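PDB 7CDH: isoaspartyl dipeptidase from Fervidobacterium islandicum, which probably hydrolyses isoaspartyl (beta-aspartyl) dipeptides at a two-zinc site, as an M38 metallopeptidase linked to primordial protein repair. Local coordinates for residues 3-8 with 46-51; 143-148 with 186-191; 220-225 with 243-248. One frame throughout, in Å; residues are numbered along the deposited sequence.

Contact 1 of 3, residues 3-8 with 46-51; sequences KIIKNA and YDANGL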
ATOM      1  N   LYS A   3      -9.116  25.500  47.501  1.00 47.60           N
ATOM      2  CA  LYS A   3      -8.930  24.717  48.745  1.00 44.97           C
ATOM      3  C   LYS A   3      -7.642  25.172  49.400  1.00 47.66           C
ATOM      4  O   LYS A   3      -6.782  25.755  48.685  1.00 51.31           O
ATOM      5  CB  LYS A   3      -8.844  23.215  48.487  1.00 51.35           C
ATOM      6  CG  LYS A   3      -9.934  22.648  47.597  1.00 56.55           C
ATOM      7  CD  LYS A   3      -9.922  21.131  47.542  1.00 60.37           C
ATOM      8  CE  LYS A   3     -10.949  20.540  46.589  1.00 57.13           C
ATOM      9  NZ  LYS A   3     -11.131  21.386  45.393  1.00 58.48           N
ATOM     10  N   ILE A   4      -7.530  24.902  50.702  1.00 50.25           N
ATOM     11  CA  ILE A   4      -6.351  25.244  51.545  1.00 53.02           C
ATOM     12  C   ILE A   4      -6.053  24.041  52.413  1.00 47.43           C
ATOM     13  O   ILE A   4      -6.974  23.647  53.159  1.00 48.48           O
ATOM     14  CB  ILE A   4      -6.595  26.459  52.467  1.00 63.10           C
ATOM     15  CG1 ILE A   4      -6.905  27.739  51.694  1.00 64.74           C
ATOM     16  CG2 ILE A   4      -5.412  26.652  53.405  1.00 67.04           C
ATOM     17  CD1 ILE A   4      -8.375  27.980  51.536  1.00 66.68           C
ATOM     18  N   ILE A   5      -4.804  23.579  52.399  1.00 43.84           N
ATOM     19  CA  ILE A   5      -4.308  22.562  53.378  1.00 50.31           C
ATOM     20  C   ILE A   5      -3.513  23.300  54.469  1.00 53.29           C
ATOM     21  O   ILE A   5      -2.572  24.087  54.139  1.00 43.83           O
ATOM     22  CB  ILE A   5      -3.502  21.446  52.679  1.00 50.50           C
ATOM     23  CG1 ILE A   5      -4.381  20.634  51.727  1.00 51.77           C
ATOM     24  CG2 ILE A   5      -2.815  20.536  53.684  1.00 48.96           C
ATOM     25  CD1 ILE A   5      -3.599  19.929  50.660  1.00 52.64           C
ATOM     26  N   LYS A   6      -3.940  23.105  55.719  1.00 57.02           N
ATOM     27  CA  LYS A   6      -3.385  23.798  56.908  1.00 57.32           C
ATOM     28  C   LYS A   6      -2.624  22.770  57.738  1.00 51.49           C
ATOM     29  O   LYS A   6      -3.078  21.615  57.786  1.00 55.40           O
ATOM     30  CB  LYS A   6      -4.500  24.459  57.728  1.00 66.55           C
ATOM     31  CG  LYS A   6      -5.037  25.753  57.131  1.00 78.07           C
ATOM     32  CD  LYS A   6      -5.945  26.558  58.052  1.00 87.58           C
ATOM     33  CE  LYS A   6      -6.096  28.004  57.612  1.00 93.28           C
ATOM     34  NZ  LYS A   6      -5.075  28.876  58.242  1.00 99.95           N
ATOM     35  N   ASN A   7      -1.511  23.190  58.350  1.00 50.26           N
ATOM     36  CA  ASN A   7      -0.893  22.524  59.533  1.00 49.69           C
ATOM     37  C   ASN A   7      -0.057  21.314  59.133  1.00 47.77           C
ATOM     38  O   ASN A   7       0.220  20.507  60.032  1.00 52.54           O
ATOM     39  CB  ASN A   7      -1.917  22.012  60.559  1.00 47.85           C
ATOM     40  CG  ASN A   7      -2.740  23.118  61.187  1.00 49.38           C
ATOM     41  OD1 ASN A   7      -2.309  24.272  61.177  1.00 44.41           O
ATOM     42  ND2 ASN A   7      -3.897  22.766  61.747  1.00 46.17           N
ATOM     43  N   ALA A   8       0.309  21.161  57.862  1.00 48.80           N
ATOM     44  CA  ALA A   8       1.195  20.057  57.438  1.00 50.17           C
ATOM     45  C   ALA A   8       2.645  20.543  57.417  1.00 48.15           C
ATOM     46  O   ALA A   8       2.908  21.760  57.211  1.00 48.94           O
ATOM     47  CB  ALA A   8       0.768  19.507  56.107  1.00 49.66           C
ATOM     48  N   TYR A  46      -8.640  21.861  54.717  1.00 46.11           N
ATOM     49  CA  TYR A  46      -8.280  20.503  55.202  1.00 49.04           C
ATOM     50  C   TYR A  46      -7.196  20.638  56.279  1.00 57.26           C
ATOM     51  O   TYR A  46      -6.135  21.290  56.057  1.00 54.64           O
ATOM     52  CB  TYR A  46      -7.902  19.609  54.019  1.00 48.31           C
ATOM     53  CG  TYR A  46      -7.528  18.195  54.377  1.00 43.91           C
ATOM     54  CD1 TYR A  46      -8.489  17.226  54.583  1.00 46.40           C
ATOM     55  CD2 TYR A  46      -6.204  17.809  54.460  1.00 43.46           C
ATOM     56  CE1 TYR A  46      -8.151  15.919  54.906  1.00 46.43           C
ATOM     57  CE2 TYR A  46      -5.848  16.507  54.778  1.00 44.04           C
ATOM     58  CZ  TYR A  46      -6.823  15.551  55.004  1.00 47.58           C
ATOM     59  OH  TYR A  46      -6.458  14.266  55.321  1.00 50.78           O
ATOM     60  N   ASP A  47      -7.510  20.088  57.453  1.00 64.23           N
ATOM     61  CA  ASP A  47      -6.641  20.071  58.652  1.00 61.44           C
ATOM     62  C   ASP A  47      -5.695  18.893  58.504  1.00 53.94           C
ATOM     63  O   ASP A  47      -6.086  17.743  58.829  1.00 49.44           O
ATOM     64  CB  ASP A  47      -7.436  19.939  59.956  1.00 69.73           C
ATOM     65  CG  ASP A  47      -6.673  20.412  61.189  1.00 69.98           C
ATOM     66  OD1 ASP A  47      -5.447  20.172  61.255  1.00 57.06           O
ATOM     67  OD2 ASP A  47      -7.314  21.043  62.066  1.00 77.94           O
ATOM     68  N   ALA A  48      -4.477  19.177  58.078  1.00 50.27           N
ATOM     69  CA  ALA A  48      -3.470  18.128  57.835  1.00 51.31           C
ATOM     70  C   ALA A  48      -2.497  18.063  59.008  1.00 52.19           C
ATOM     71  O   ALA A  48      -1.375  17.621  58.781  1.00 51.81           O
ATOM     72  CB  ALA A  48      -2.771  18.407  56.533  1.00 56.01           C
ATOM     73  N   ASN A  49      -2.914  18.436  60.221  1.00 58.28           N
ATOM     74  CA  ASN A  49      -2.037  18.346  61.418  1.00 56.71           C
ATOM     75  C   ASN A  49      -1.743  16.863  61.667  1.00 52.05           C
ATOM     76  O   ASN A  49      -2.680  16.039  61.561  1.00 57.27           O
ATOM     77  CB  ASN A  49      -2.621  19.055  62.647  1.00 66.25           C
ATOM     78  CG  ASN A  49      -1.806  18.773  63.892  1.00 64.90           C
ATOM     79  OD1 ASN A  49      -0.654  19.212  64.018  1.00 57.48           O
ATOM     80  ND2 ASN A  49      -2.361  17.948  64.764  1.00 60.57           N
ATOM     81  N   GLY A  50      -0.477  16.530  61.930  1.00 48.33           N
ATOM     82  CA  GLY A  50       0.002  15.134  62.013  1.00 46.70           C
ATOM     83  C   GLY A  50       0.491  14.579  60.678  1.00 50.66           C
ATOM     84  O   GLY A  50       1.093  13.490  60.702  1.00 50.29           O
ATOM     85  N   LEU A  51       0.273  15.285  59.553  1.00 49.29           N
ATOM     86  CA  LEU A  51       0.605  14.798  58.188  1.00 47.66           C
ATOM     87  C   LEU A  51       1.759  15.610  57.577  1.00 46.28           C
ATOM     88  O   LEU A  51       1.874  16.818  57.845  1.00 46.34           O
ATOM     89  CB  LEU A  51      -0.636  14.851  57.287  1.00 46.66           C
ATOM     90  CG  LEU A  51      -1.919  14.232  57.850  1.00 46.65           C
ATOM     91  CD1 LEU A  51      -3.055  14.335  56.846  1.00 44.79           C
ATOM     92  CD2 LEU A  51      -1.728  12.784  58.283  1.00 45.95           C
TER

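Contact 2 of 3, residues 143-148 with 186-191; sequences RDIVLI and SGKAGI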
ATOM      1  N   ARG A 143       5.634  11.386  13.459  1.00 30.56           N
ATOM      2  CA  ARG A 143       4.235  11.851  13.325  1.00 31.19           C
ATOM      3  C   ARG A 143       3.454  11.565  14.610  1.00 26.64           C
ATOM      4  O   ARG A 143       2.644  12.418  14.960  1.00 25.33           O
ATOM      5  CB  ARG A 143       3.502  11.200  12.159  1.00 34.07           C
ATOM      6  CG  ARG A 143       3.968  11.695  10.811  1.00 42.02           C
ATOM      7  CD  ARG A 143       3.305  10.849   9.731  1.00 46.71           C
ATOM      8  NE  ARG A 143       1.909  11.199   9.739  1.00 42.06           N
ATOM      9  CZ  ARG A 143       1.442  12.268   9.121  1.00 47.36           C
ATOM     10  NH1 ARG A 143       2.304  13.048   8.466  1.00 39.12           N
ATOM     11  NH2 ARG A 143       0.138  12.556   9.194  1.00 42.80           N
ATOM     12  N   ASP A 144       3.708  10.436  15.280  1.00 25.44           N
ATOM     13  CA  ASP A 144       3.016  10.059  16.541  1.00 26.55           C
ATOM     14  C   ASP A 144       3.221  11.152  17.593  1.00 26.29           C
ATOM     15  O   ASP A 144       2.228  11.665  18.136  1.00 25.63           O
ATOM     16  CB  ASP A 144       3.457   8.700  17.048  1.00 27.13           C
ATOM     17  CG  ASP A 144       2.944   7.513  16.259  1.00 30.92           C
ATOM     18  OD1 ASP A 144       2.231   7.730  15.244  1.00 30.62           O
ATOM     19  OD2 ASP A 144       3.260   6.351  16.691  1.00 32.96           O
ATOM     20  N   ILE A 145       4.462  11.550  17.825  1.00 27.56           N
ATOM     21  CA  ILE A 145       4.782  12.537  18.891  1.00 27.21           C
ATOM     22  C   ILE A 145       4.325  13.926  18.444  1.00 26.61           C
ATOM     23  O   ILE A 145       3.927  14.690  19.268  1.00 28.32           O
ATOM     24  CB  ILE A 145       6.264  12.462  19.284  1.00 28.06           C
ATOM     25  CG1 ILE A 145       6.533  13.275  20.555  1.00 30.65           C
ATOM     26  CG2 ILE A 145       7.154  12.864  18.119  1.00 28.67           C
ATOM     27  CD1 ILE A 145       7.882  12.988  21.222  1.00 31.67           C
ATOM     28  N   VAL A 146       4.283  14.245  17.163  1.00 29.44           N
ATOM     29  CA  VAL A 146       3.848  15.613  16.757  1.00 27.64           C
ATOM     30  C   VAL A 146       2.318  15.670  16.889  1.00 29.31           C
ATOM     31  O   VAL A 146       1.844  16.603  17.547  1.00 34.19           O
ATOM     32  CB  VAL A 146       4.423  15.997  15.378  1.00 27.29           C
ATOM     33  CG1 VAL A 146       3.859  17.288  14.806  1.00 29.83           C
ATOM     34  CG2 VAL A 146       5.928  16.107  15.432  1.00 28.18           C
ATOM     35  N   LEU A 147       1.585  14.633  16.470  1.00 28.45           N
ATOM     36  CA  LEU A 147       0.106  14.721  16.284  1.00 30.79           C
ATOM     37  C   LEU A 147      -0.695  14.325  17.536  1.00 30.48           C
ATOM     38  O   LEU A 147      -1.856  14.742  17.638  1.00 36.96           O
ATOM     39  CB  LEU A 147      -0.319  13.835  15.110  1.00 30.17           C
ATOM     40  CG  LEU A 147       0.179  14.263  13.733  1.00 32.26           C
ATOM     41  CD1 LEU A 147      -0.489  13.399  12.674  1.00 35.86           C
ATOM     42  CD2 LEU A 147      -0.092  15.733  13.461  1.00 31.71           C
ATOM     43  N   ILE A 148      -0.166  13.482  18.407  1.00 31.04           N
ATOM     44  CA  ILE A 148      -0.880  12.914  19.593  1.00 30.03           C
ATOM     45  C   ILE A 148      -0.336  13.517  20.898  1.00 30.27           C
ATOM     46  O   ILE A 148       0.774  13.166  21.307  1.00 28.75           O
ATOM     47  CB  ILE A 148      -0.702  11.395  19.559  1.00 30.33           C
ATOM     48  CG1 ILE A 148      -1.247  10.820  18.256  1.00 35.20           C
ATOM     49  CG2 ILE A 148      -1.345  10.763  20.764  1.00 32.14           C
ATOM     50  CD1 ILE A 148      -0.738   9.450  17.982  1.00 41.68           C
ATOM     51  N   SER A 186       7.202  19.558  18.506  1.00 28.85           N
ATOM     52  CA  SER A 186       5.973  19.413  19.314  1.00 31.81           C
ATOM     53  C   SER A 186       6.151  20.062  20.703  1.00 34.89           C
ATOM     54  O   SER A 186       5.177  20.120  21.485  1.00 36.64           O
ATOM     55  CB  SER A 186       5.608  17.946  19.402  1.00 29.57           C
ATOM     56  OG  SER A 186       6.500  17.246  20.244  1.00 24.56           O
ATOM     57  N   GLY A 187       7.348  20.530  21.022  1.00 36.21           N
ATOM     58  CA  GLY A 187       7.625  21.143  22.326  1.00 35.28           C
ATOM     59  C   GLY A 187       7.596  20.119  23.443  1.00 34.98           C
ATOM     60  O   GLY A 187       7.444  20.522  24.571  1.00 37.77           O
ATOM     61  N   LYS A 188       7.782  18.838  23.145  1.00 38.31           N
ATOM     62  CA  LYS A 188       7.880  17.748  24.156  1.00 36.33           C
ATOM     63  C   LYS A 188       9.327  17.254  24.301  1.00 35.32           C
ATOM     64  O   LYS A 188      10.153  17.579  23.455  1.00 42.59           O
ATOM     65  CB  LYS A 188       6.965  16.619  23.704  1.00 34.36           C
ATOM     66  CG  LYS A 188       5.521  17.034  23.551  1.00 36.70           C
ATOM     67  CD  LYS A 188       4.651  15.838  23.338  1.00 41.57           C
ATOM     68  CE  LYS A 188       3.550  16.027  22.324  1.00 39.96           C
ATOM     69  NZ  LYS A 188       3.097  14.698  21.879  1.00 41.08           N
ATOM     70  N   ALA A 189       9.617  16.430  25.302  1.00 39.07           N
ATOM     71  CA  ALA A 189      10.997  16.003  25.656  1.00 44.86           C
ATOM     72  C   ALA A 189      11.585  15.058  24.597  1.00 40.42           C
ATOM     73  O   ALA A 189      12.777  15.143  24.359  1.00 44.61           O
ATOM     74  CB  ALA A 189      11.017  15.349  27.019  1.00 45.65           C
ATOM     75  N   GLY A 190      10.794  14.140  24.055  1.00 34.64           N
ATOM     76  CA  GLY A 190      11.259  13.157  23.070  1.00 36.10           C
ATOM     77  C   GLY A 190      12.145  12.104  23.699  1.00 36.19           C
ATOM     78  O   GLY A 190      13.322  12.076  23.373  1.00 45.46           O
ATOM     79  N   ILE A 191      11.595  11.260  24.563  1.00 32.18           N
ATOM     80  CA  ILE A 191      12.384  10.260  25.330  1.00 33.52           C
ATOM     81  C   ILE A 191      12.426   8.960  24.525  1.00 33.10           C
ATOM     82  O   ILE A 191      11.423   8.603  23.913  1.00 37.48           O
ATOM     83  CB  ILE A 191      11.766  10.066  26.729  1.00 36.67           C
ATOM     84  CG1 ILE A 191      11.755  11.374  27.528  1.00 39.44           C
ATOM     85  CG2 ILE A 191      12.461   8.944  27.481  1.00 35.66           C
ATOM     86  CD1 ILE A 191      13.056  12.169  27.451  1.00 38.09           C
TER

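Contact 3 of 3, residues 220-225 with 243-248; sequences LYPTHM and GTIDLT. With ZN (zinc ion), chain K.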
ATOM      1  N   LEU A 220      17.965   9.765  26.259  1.00 40.41           N
ATOM      2  CA  LEU A 220      18.279   8.321  26.382  1.00 35.50           C
ATOM      3  C   LEU A 220      18.060   7.925  27.829  1.00 35.59           C
ATOM      4  O   LEU A 220      18.783   8.386  28.684  1.00 37.71           O
ATOM      5  CB  LEU A 220      19.713   8.035  25.954  1.00 35.77           C
ATOM      6  CG  LEU A 220      20.162   8.629  24.620  1.00 39.71           C
ATOM      7  CD1 LEU A 220      21.632   8.301  24.372  1.00 41.18           C
ATOM      8  CD2 LEU A 220      19.291   8.163  23.447  1.00 38.72           C
ATOM      9  N   TYR A 221      17.083   7.072  28.058  1.00 33.18           N
ATOM     10  CA  TYR A 221      16.512   6.815  29.382  1.00 31.71           C
ATOM     11  C   TYR A 221      16.420   5.316  29.522  1.00 30.14           C
ATOM     12  O   TYR A 221      15.376   4.755  29.257  1.00 28.24           O
ATOM     13  CB  TYR A 221      15.145   7.474  29.429  1.00 31.82           C
ATOM     14  CG  TYR A 221      14.463   7.440  30.766  1.00 34.08           C
ATOM     15  CD1 TYR A 221      15.122   7.811  31.930  1.00 37.37           C
ATOM     16  CD2 TYR A 221      13.129   7.108  30.856  1.00 34.07           C
ATOM     17  CE1 TYR A 221      14.471   7.827  33.156  1.00 40.63           C
ATOM     18  CE2 TYR A 221      12.466   7.111  32.070  1.00 38.02           C
ATOM     19  CZ  TYR A 221      13.136   7.467  33.224  1.00 39.36           C
ATOM     20  OH  TYR A 221      12.440   7.496  34.395  1.00 38.17           O
ATOM     21  N   PRO A 222      17.523   4.626  29.863  1.00 32.80           N
ATOM     22  CA  PRO A 222      17.484   3.178  30.076  1.00 32.58           C
ATOM     23  C   PRO A 222      16.790   2.813  31.393  1.00 33.38           C
ATOM     24  O   PRO A 222      16.950   3.557  32.297  1.00 34.60           O
ATOM     25  CB  PRO A 222      18.963   2.809  30.129  1.00 31.54           C
ATOM     26  CG  PRO A 222      19.618   4.033  30.722  1.00 32.54           C
ATOM     27  CD  PRO A 222      18.866   5.185  30.073  1.00 33.76           C
ATOM     28  N   THR A 223      16.094   1.676  31.473  1.00 32.85           N
ATOM     29  CA  THR A 223      15.481   1.171  32.730  1.00 34.16           C
ATOM     30  C   THR A 223      16.077  -0.208  33.058  1.00 31.67           C
ATOM     31  O   THR A 223      16.916  -0.683  32.276  1.00 29.57           O
ATOM     32  CB  THR A 223      13.944   1.222  32.658  1.00 36.26           C
ATOM     33  OG1 THR A 223      13.430   0.851  33.944  1.00 37.38           O
ATOM     34  CG2 THR A 223      13.360   0.326  31.588  1.00 36.51           C
ATOM     35  N   HIS A 224      15.660  -0.811  34.178  1.00 30.76           N
ATOM     36  CA  HIS A 224      16.205  -2.081  34.729  1.00 36.98           C
ATOM     37  C   HIS A 224      17.693  -1.923  35.013  1.00 34.08           C
ATOM     38  O   HIS A 224      18.412  -2.873  34.920  1.00 35.45           O
ATOM     39  CB  HIS A 224      15.949  -3.271  33.789  1.00 40.51           C
ATOM     40  CG  HIS A 224      14.531  -3.288  33.360  1.00 44.88           C
ATOM     41  ND1 HIS A 224      13.507  -3.195  34.276  1.00 44.72           N
ATOM     42  CD2 HIS A 224      13.968  -3.276  32.139  1.00 43.88           C
ATOM     43  CE1 HIS A 224      12.363  -3.129  33.642  1.00 41.24           C
ATOM     44  NE2 HIS A 224      12.621  -3.182  32.338  1.00 49.70           N
ATOM     45  N   MET A 225      18.120  -0.726  35.338  1.00 38.33           N
ATOM     46  CA  MET A 225      19.554  -0.404  35.507  1.00 38.57           C
ATOM     47  C   MET A 225      20.079  -0.832  36.890  1.00 35.70           C
ATOM     48  O   MET A 225      21.268  -0.763  37.044  1.00 37.13           O
ATOM     49  CB  MET A 225      19.755   1.084  35.252  1.00 34.04           C
ATOM     50  CG  MET A 225      19.573   1.382  33.777  1.00 35.91           C
ATOM     51  SD  MET A 225      20.675   0.426  32.702  1.00 34.80           S
ATOM     52  CE  MET A 225      22.258   1.142  33.140  1.00 39.92           C
ATOM     53  N   GLY A 243      23.532  11.714  32.028  1.00 36.41           N
ATOM     54  CA  GLY A 243      22.368  10.855  31.774  1.00 36.82           C
ATOM     55  C   GLY A 243      21.498  10.660  32.989  1.00 33.39           C
ATOM     56  O   GLY A 243      22.005  10.850  34.074  1.00 34.85           O
ATOM     57  N   THR A 244      20.216  10.324  32.784  1.00 34.40           N
ATOM     58  CA  THR A 244      19.307   9.787  33.825  1.00 32.93           C
ATOM     59  C   THR A 244      19.053   8.313  33.529  1.00 32.36           C
ATOM     60  O   THR A 244      18.943   7.982  32.369  1.00 37.40           O
ATOM     61  CB  THR A 244      18.017  10.591  33.951  1.00 33.69           C
ATOM     62  OG1 THR A 244      18.461  11.937  34.097  1.00 33.13           O
ATOM     63  CG2 THR A 244      17.169  10.170  35.130  1.00 35.05           C
ATOM     64  N   ILE A 245      19.080   7.481  34.564  1.00 29.61           N
ATOM     65  CA  ILE A 245      18.815   6.026  34.519  1.00 33.17           C
ATOM     66  C   ILE A 245      17.579   5.772  35.386  1.00 33.47           C
ATOM     67  O   ILE A 245      17.324   6.586  36.271  1.00 34.09           O
ATOM     68  CB  ILE A 245      20.056   5.226  34.967  1.00 34.10           C
ATOM     69  CG1 ILE A 245      20.370   5.402  36.457  1.00 38.22           C
ATOM     70  CG2 ILE A 245      21.239   5.621  34.106  1.00 36.48           C
ATOM     71  CD1 ILE A 245      21.548   4.596  36.956  1.00 35.49           C
ATOM     72  N   ASP A 246      16.849   4.686  35.095  1.00 33.94           N
ATOM     73  CA  ASP A 246      15.641   4.228  35.819  1.00 32.30           C
ATOM     74  C   ASP A 246      15.959   2.871  36.418  1.00 30.03           C
ATOM     75  O   ASP A 246      16.613   2.069  35.770  1.00 30.73           O
ATOM     76  CB  ASP A 246      14.399   4.162  34.929  1.00 36.93           C
ATOM     77  CG  ASP A 246      13.127   3.808  35.698  1.00 41.09           C
ATOM     78  OD1 ASP A 246      12.823   4.508  36.672  1.00 44.65           O
ATOM     79  OD2 ASP A 246      12.449   2.827  35.331  1.00 43.20           O
ATOM     80  N   LEU A 247      15.561   2.680  37.659  1.00 32.09           N
ATOM     81  CA  LEU A 247      15.766   1.446  38.446  1.00 34.76           C
ATOM     82  C   LEU A 247      14.375   0.886  38.726  1.00 33.51           C
ATOM     83  O   LEU A 247      13.442   1.669  39.060  1.00 31.23           O
ATOM     84  CB  LEU A 247      16.475   1.797  39.763  1.00 37.80           C
ATOM     85  CG  LEU A 247      17.713   2.686  39.662  1.00 38.83           C
ATOM     86  CD1 LEU A 247      18.261   3.031  41.052  1.00 42.50           C
ATOM     87  CD2 LEU A 247      18.795   2.029  38.820  1.00 37.29           C
ATOM     88  N   THR A 248      14.204  -0.412  38.593  1.00 32.06           N
ATOM     89  CA  THR A 248      12.878  -0.999  38.863  1.00 34.44           C
ATOM     90  C   THR A 248      12.717  -1.019  40.381  1.00 31.52           C
ATOM     91  O   THR A 248      13.540  -1.652  41.075  1.00 31.30           O
ATOM     92  CB  THR A 248      12.714  -2.363  38.193  1.00 38.08           C
ATOM     93  OG1 THR A 248      13.003  -2.186  36.806  1.00 39.93           O
ATOM     94  CG2 THR A 248      11.319  -2.894  38.395  1.00 39.30           C
TER
HETATM   95 ZN    ZN K 410      11.200  -3.758  30.585  1.00 50.84          ZN
HETATM   96  O   HOH W   1      19.660  10.552  29.991  1.00 35.12           O
HETATM   97  O   HOH W   2      11.314  -0.493  35.742  1.00 49.96           O

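Contact 1 of 3, residues 3-8 with 46-51
Asp47 OD1 is gripped by two donors, the side-chain amide of Asn7 across the contact and the backbone N of Asn49 two residues on, which closes an Asx turn. Asn7 ND2 reaches Asp47 OD1 at 3.1 Å from above the carboxylate plane, and the amide and carboxylate planes stand 63° apart. Asn49 N lies 3.2 Å from Asp47 OD1 and meets the anti lone pair of that oxygen, the one away from OD2. CG of Asp47 is anti to its backbone N (chi1 -159°), beside the carbonyl carbon. Next to this side-chain bond the backbones pair in parallel: Tyr46 N donates to Ile4 O, Lys6 N to Tyr46 O at 2.9 Å, and Ala48 N to Lys6 O at 2.8 Å. On the Tyr46 side of the sheet, the methyl CB of Ala48 meets Ile5 CG2 at 3.6 Å and Ala8 CB at 3.7 Å. A type II turn from Ala48 to Leu51 follows, with Gly50 at a positive phi. Within the chain, strand 43-47 is an outermost strand of a small mixed sheet, beside 2-6, whose other flank is 19-23. Tyr46 OH bonds to Asp377 and Ser366, while Ile5, Tyr46 and Ala48 lie against strand 354-358.

Contact 2 of 3, residues 143-148 with 186-191
Lys188 reaches across to the C-terminal end of helix 141-147, and the polar part of this contact is carried by its ammonium group. Lys188 NZ bonds to Ile145 O at 2.7 Å, lying in that carbonyl plane on a lone pair, and to Ile148 O at 2.8 Å, where it stands above the plane, 40° out of it. Asp149 O and Val151 O, just beyond the helix, also accept from this nitrogen. The van der Waals part runs alongside. Ile145, with CG1 anti to its backbone N (chi1 -169°), slides past the lysine chain in the opposite direction; its CG1 passes near Lys188 NZ, and its CD1 touches Gly190 CA at 3.9 Å. Ser186 adds a lighter touch, its CB sitting 3.9 Å from Val146 CA, whereas its OG bonds to Gly182 O in helix 169-186. Val146 and Ser186 also pack on Phe73 of a third subunit. In the amidohydrolase fold this joins a helix end to the loop leading into strand 191-196. Four carbonyl oxygens around one ammonium, more acceptors than it has hydrogens, at a helix C-terminus, the negative end of the helix dipole, would probably favour the charged form of the lysine.

Contact 3 of 3, residues 220-225 with 243-248
Strands 220-223 and 245-248 run nearly parallel, their axes 18° apart and 4.8 Å at closest approach, yet few backbone bonds join them directly. Asp246 N donates to Pro222 O at 3.0 Å. The chain then turns through His224, which has a positive phi, and Met225 N comes back to Asp246 O at 3.2 Å. At the opposite end a water closes the gap, donating to Leu220 O and accepting from Thr244 N.

Among the side chains, Thr223 and Asp246 lie side by side and point the same way. Thr223 OG1, anti to its backbone N (chi1 -174°), donates to Asp246 OD2 at 2.6 Å, meeting it on the anti side. Ser283 OG bonds to OD2 as well, and Thr281 OG1 links OD1 of the same carboxylate to Tyr221 OH. His224 is held at both nitrogens: NE2 binds zinc at 2.3 Å, and ND1 donates to Thr248 OG1 at 2.8 Å, the hydroxyl lying at the ring edge. That bond is bent, 139° at the hydrogen, but it would help fix the rotation of the ring. A methyl, Thr223 CG2, rests over one face of the imidazole, offset toward its rim. A second water joins Thr223 OG1 to Thr248 OG1. Apolar side chains meet as well: Pro222 CG approaches Ile245 CG2 at 4.1 Å, both residues packing on Phe238 of helix 229-240, and Leu247 CD2, which leans on strand 280-283, reaches Met225 CB at 3.8 Å.

Two parallel strands joined through that helix form a beta-alpha-beta crossover of the TIM barrel. His224, just after strand 220-223, completes a zinc site with Glu156 and His195, the placement expected of the amidohydrolase superfamily, with Thr248 as a second-shell support.

Overall arrangement
The three contacts follow one another along the chain without interleaving, and they fall into two groups. Contacts 2 and 3 both belong to the amidohydrolase barrel: their centres are 21 Å apart, and they touch where Ile191 CG2 meets Tyr221 CB at 3.6 Å, as strand 191-196 pairs with strand 220-223. Strand 191-196 then carries His195 to the zinc that His224 binds in contact 3, whereas contact 2 holds the loop entering that strand at its other end. Contact 1 stands apart in the small sheet near the N-terminus, its centre 35 Å from that of contact 3 and 38 Å from that of contact 2, remote from the metals.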